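Local coordinates for bacterial transferase hexapeptide (Three repeats) family protein (Acinetobacter baumannii, PDB 4M9C) that probably transfers an acetyl group from acetyl-CoA to a UDP-linked amino sugar during the biosynthesis of UDP-N,N'-diacetylbacillosamine, at residues S110-F115 / K126-N131; I132-A137 / V146-G151. All coordinates share one frame; numbering follows the deposited sequence. Where two conformers were deposited one is given.

Interaction 1 of 2, residues S110-F115 / K126-N131; sequences SLLCPF and KFFHAN
Successive coils of a left-handed beta-helix meet here as parallel strands, 111-112 on 129-130, and all three bonds that join them come from the backbone. Leu111 N binds Phe128 O along a somewhat bent path (143° at the hydrogen). The next two are straighter: Ala130 N to Leu111 O at 2.9 Å and Cys113 N to Ala130 O also at 2.9 Å, both nearly along the C=O axis. On the interior face, the CD2 branch of Leu112 reaches across to Ala130 CB at 3.8 Å and, more loosely, to Phe128 CD2 at 4.1 Å. The outer face packs against the Rossmann-like domain, with Leu111 touching Val17 of helix 14-24 and His129 touching Arg76 of helix 73-85. Toward Lys126 the fit relaxes: Lys126, partly exposed, and Phe127 point away from 110-115. Cys113 belongs to the close part, its CB 3.5 Å from Ala130 O and its SG 3.6 Å from Asn131 OD1. Leu111 is the most covered residue: its CG lies anti to the backbone N (chi1 169°), and its CD2 methyl sits over one face of the His129 imidazole in a CH-pi contact, 3.8 Å from the ring centroid and offset toward the rim.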
# COMPACT_ATOMS: atom_id res chain seq x y z
N SER A 110 -16.21 8.46 -10.74
CA SER A 110 -15.15 7.66 -10.13
C SER A 110 -14.95 8.05 -8.67
O SER A 110 -15.24 9.17 -8.27
CB SER A 110 -13.83 7.75 -10.91
OG SER A 110 -13.34 9.09 -10.91
N LEU A 111 -14.48 7.10 -7.88
CA LEU A 111 -14.19 7.35 -6.48
C LEU A 111 -12.87 6.65 -6.14
O LEU A 111 -12.81 5.42 -6.11
CB LEU A 111 -15.32 6.79 -5.61
CG LEU A 111 -15.03 6.75 -4.11
CD1 LEU A 111 -14.88 8.15 -3.55
CD2 LEU A 111 -16.13 6.00 -3.39
N LEU A 112 -11.82 7.43 -5.92
CA LEU A 112 -10.49 6.85 -5.66
C LEU A 112 -10.05 7.20 -4.25
O LEU A 112 -9.76 8.36 -3.96
CB LEU A 112 -9.47 7.36 -6.70
CG LEU A 112 -9.94 7.25 -8.16
CD1 LEU A 112 -9.00 8.00 -9.14
CD2 LEU A 112 -10.12 5.81 -8.57
N CYS A 113 -9.99 6.19 -3.39
CA CYS A 113 -9.69 6.40 -1.98
C CYS A 113 -8.18 6.56 -1.73
O CYS A 113 -7.38 6.46 -2.66
CB CYS A 113 -10.30 5.26 -1.15
SG CYS A 113 -12.14 5.18 -1.32
N PRO A 114 -7.79 6.82 -0.48
CA PRO A 114 -6.37 7.03 -0.16
C PRO A 114 -5.45 5.87 -0.56
O PRO A 114 -5.82 4.70 -0.44
CB PRO A 114 -6.38 7.22 1.36
CG PRO A 114 -7.73 7.88 1.61
CD PRO A 114 -8.66 7.17 0.66
N PHE A 115 -4.27 6.23 -1.04
CA PHE A 115 -3.24 5.27 -1.46
C PHE A 115 -3.63 4.45 -2.68
O PHE A 115 -3.15 3.33 -2.87
CB PHE A 115 -2.82 4.34 -0.30
CG PHE A 115 -2.29 5.08 0.88
CD1 PHE A 115 -1.00 5.61 0.87
CD2 PHE A 115 -3.09 5.29 1.99
CE1 PHE A 115 -0.51 6.32 1.96
CE2 PHE A 115 -2.60 6.00 3.08
CZ PHE A 115 -1.31 6.51 3.07
N LYS A 126 -17.72 3.87 -16.16
CA LYS A 126 -18.43 4.78 -15.26
C LYS A 126 -18.58 4.21 -13.86
O LYS A 126 -18.66 3.00 -13.67
CB LYS A 126 -19.81 5.12 -15.83
CG LYS A 126 -19.79 5.56 -17.29
CD LYS A 126 -21.14 6.16 -17.72
N PHE A 127 -18.60 5.10 -12.88
CA PHE A 127 -18.88 4.75 -11.49
C PHE A 127 -17.95 3.66 -10.95
O PHE A 127 -18.38 2.75 -10.23
CB PHE A 127 -20.37 4.45 -11.31
CG PHE A 127 -21.25 5.58 -11.77
CD1 PHE A 127 -21.81 5.57 -13.04
CD2 PHE A 127 -21.43 6.70 -10.97
CE1 PHE A 127 -22.57 6.64 -13.49
CE2 PHE A 127 -22.20 7.77 -11.41
CZ PHE A 127 -22.77 7.74 -12.67
N PHE A 128 -16.67 3.78 -11.31
CA PHE A 128 -15.62 2.94 -10.76
C PHE A 128 -15.32 3.33 -9.32
O PHE A 128 -15.25 4.52 -8.99
CB PHE A 128 -14.35 3.09 -11.61
CG PHE A 128 -13.20 2.28 -11.13
CD1 PHE A 128 -13.28 0.90 -11.07
CD2 PHE A 128 -11.99 2.90 -10.80
CE1 PHE A 128 -12.19 0.14 -10.64
CE2 PHE A 128 -10.89 2.15 -10.39
CZ PHE A 128 -10.99 0.76 -10.30
N HIS A 129 -15.17 2.32 -8.47
CA HIS A 129 -14.83 2.53 -7.06
C HIS A 129 -13.53 1.79 -6.74
O HIS A 129 -13.45 0.57 -6.89
CB HIS A 129 -15.93 2.00 -6.15
CG HIS A 129 -17.06 2.97 -5.95
ND1 HIS A 129 -17.82 2.99 -4.80
CD2 HIS A 129 -17.57 3.94 -6.75
CE1 HIS A 129 -18.74 3.93 -4.90
NE2 HIS A 129 -18.61 4.52 -6.07
N ALA A 130 -12.52 2.54 -6.31
CA ALA A 130 -11.25 1.96 -5.88
C ALA A 130 -11.03 2.35 -4.43
O ALA A 130 -10.74 3.51 -4.13
CB ALA A 130 -10.12 2.50 -6.72
N ASN A 131 -11.16 1.39 -3.53
CA ASN A 131 -10.94 1.67 -2.12
C ASN A 131 -9.46 1.63 -1.79
O ASN A 131 -8.63 1.34 -2.65
CB ASN A 131 -11.70 0.70 -1.21
CG ASN A 131 -12.31 1.40 0.01
OD1 ASN A 131 -11.65 2.20 0.69
ND2 ASN A 131 -13.58 1.11 0.27

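Interaction 2 of 2, residues I132-A137 / V146-G151; sequences IYSYVA and VTFAPG
Ile132 O is the pivot of this contact. It accepts the one hydrogen bond between 132-137 and 146-151, from Gly151 N at 2.8 Å; the donor lies in the carbonyl plane, but the bond is bent, with 137° at the hydrogen. Pro150 CA approaches the same oxygen at 3.1 Å in a CA-H...O contact, and the proline ring continues the touch through CB, 3.7 Å from Ile132 CG1. Farther along, Phe148 points toward the other segment, its CG anti to the carbonyl carbon. Its ring turns an edge to Tyr135 O, which lies in the ring plane 3.5 Å from CE1, while Val136 CG2 meets CE1 obliquely at 3.6 Å. Ser134 lies inside the bend, its OG 3.8 Å from Phe148 CB; that hydroxyl is fixed by a hydrogen bond with Asn131 O. Outside this shell, Phe128 packs edge-to-face with the Phe148 ring, and Cys154, Ile160 and Ile166 also touch it. Tyr133 stacks on Phe115 of its own chain, and its OH bonds to Phe115 O of the second subunit, tying the bend to the trimer. Tyr133 and Gly151, one 18-residue coil apart, occupy equivalent turn positions, both with positive phi (69° and 78°), and lie one over the other at the stacked corner of a left-handed beta-helix around an apolar core, as in hexapeptide-repeat acyltransferases.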
# COMPACT_ATOMS: atom_id res chain seq x y z
N ILE A 132 -9.13 1.93 -0.54
CA ILE A 132 -7.75 2.15 -0.14
C ILE A 132 -6.74 1.08 -0.55
O ILE A 132 -6.99 -0.13 -0.45
CB ILE A 132 -7.64 2.47 1.36
CG1 ILE A 132 -8.23 1.34 2.19
CG2 ILE A 132 -8.39 3.75 1.68
CD1 ILE A 132 -8.04 1.59 3.68
N TYR A 133 -5.61 1.55 -1.06
CA TYR A 133 -4.49 0.70 -1.49
C TYR A 133 -4.77 -0.14 -2.73
O TYR A 133 -3.94 -0.94 -3.10
CB TYR A 133 -4.00 -0.23 -0.36
CG TYR A 133 -3.59 0.51 0.89
CD1 TYR A 133 -2.29 1.01 1.04
CD2 TYR A 133 -4.49 0.69 1.92
CE1 TYR A 133 -1.92 1.68 2.18
CE2 TYR A 133 -4.13 1.36 3.07
CZ TYR A 133 -2.85 1.85 3.20
OH TYR A 133 -2.51 2.51 4.35
N SER A 134 -5.92 0.04 -3.37
CA SER A 134 -6.15 -0.68 -4.62
C SER A 134 -5.45 0.03 -5.79
O SER A 134 -5.19 1.23 -5.75
CB SER A 134 -7.65 -0.89 -4.90
OG SER A 134 -8.33 0.33 -5.16
N TYR A 135 -5.14 -0.73 -6.84
CA TYR A 135 -4.51 -0.14 -8.01
C TYR A 135 -4.90 -0.82 -9.31
O TYR A 135 -5.38 -1.95 -9.31
CB TYR A 135 -2.98 -0.15 -7.87
CG TYR A 135 -2.34 -1.51 -7.94
CD1 TYR A 135 -2.24 -2.19 -9.16
CD2 TYR A 135 -1.77 -2.10 -6.82
CE1 TYR A 135 -1.62 -3.44 -9.24
CE2 TYR A 135 -1.15 -3.34 -6.89
CZ TYR A 135 -1.08 -4.01 -8.11
OH TYR A 135 -0.47 -5.24 -8.17
N VAL A 136 -4.72 -0.10 -10.41
CA VAL A 136 -4.91 -0.65 -11.75
C VAL A 136 -3.62 -0.37 -12.54
O VAL A 136 -3.20 0.79 -12.65
CB VAL A 136 -6.08 0.03 -12.47
CG1 VAL A 136 -6.24 -0.54 -13.87
CG2 VAL A 136 -7.37 -0.09 -11.65
N ALA A 137 -3.01 -1.41 -13.08
CA ALA A 137 -1.73 -1.26 -13.77
C ALA A 137 -1.93 -1.09 -15.27
O ALA A 137 -3.05 -0.89 -15.72
CB ALA A 137 -0.83 -2.42 -13.47
N VAL A 146 -17.79 -1.18 -11.64
CA VAL A 146 -16.80 -2.10 -11.09
C VAL A 146 -16.33 -1.58 -9.73
O VAL A 146 -16.18 -0.36 -9.52
CB VAL A 146 -15.60 -2.25 -12.05
CG1 VAL A 146 -14.46 -3.01 -11.38
CG2 VAL A 146 -16.05 -2.95 -13.33
N THR A 147 -16.12 -2.51 -8.80
CA THR A 147 -15.74 -2.16 -7.45
C THR A 147 -14.48 -2.90 -7.04
O THR A 147 -14.42 -4.13 -7.13
CB THR A 147 -16.86 -2.53 -6.46
OG1 THR A 147 -18.02 -1.75 -6.75
CG2 THR A 147 -16.43 -2.25 -5.03
N PHE A 148 -13.47 -2.15 -6.61
CA PHE A 148 -12.24 -2.72 -6.05
C PHE A 148 -12.30 -2.49 -4.56
O PHE A 148 -12.31 -1.33 -4.11
CB PHE A 148 -10.97 -2.00 -6.59
CG PHE A 148 -10.50 -2.48 -7.94
CD1 PHE A 148 -9.20 -2.27 -8.34
CD2 PHE A 148 -11.37 -3.11 -8.82
CE1 PHE A 148 -8.75 -2.69 -9.58
CE2 PHE A 148 -10.93 -3.53 -10.07
CZ PHE A 148 -9.63 -3.32 -10.45
N ALA A 149 -12.34 -3.57 -3.79
CA ALA A 149 -12.28 -3.47 -2.35
C ALA A 149 -10.85 -3.05 -1.99
O ALA A 149 -9.99 -3.05 -2.86
CB ALA A 149 -12.62 -4.82 -1.72
N PRO A 150 -10.61 -2.71 -0.72
CA PRO A 150 -9.28 -2.28 -0.29
C PRO A 150 -8.19 -3.31 -0.56
O PRO A 150 -8.39 -4.50 -0.30
CB PRO A 150 -9.45 -2.07 1.23
CG PRO A 150 -10.91 -1.87 1.43
CD PRO A 150 -11.60 -2.68 0.36
N GLY A 151 -7.07 -2.85 -1.10
CA GLY A 151 -5.92 -3.71 -1.30
C GLY A 151 -6.05 -4.59 -2.52
O GLY A 151 -5.25 -5.52 -2.70

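The two contacts come in series along the chain, 110-115/126-131 closing at Asn131 just before 132-137 opens, and their centres are about 7 Å apart. They share one sheet of the beta-helix: strand 129-130 has 111-112 as one neighbour and 147-148 as the other, with probable hydrogen bonds from Phe148 N to His129 O and from Asn131 N to Phe148 O. Interaction 1 thus joins strands within this sheet, whereas interaction 2 spans the corner from it to the sheet holding 135-136. Pro114 O also packs on Ile132 CB. Round the coil they run from the face against the Rossmann-like domain to the corner at the subunit interface; both touch the second subunit.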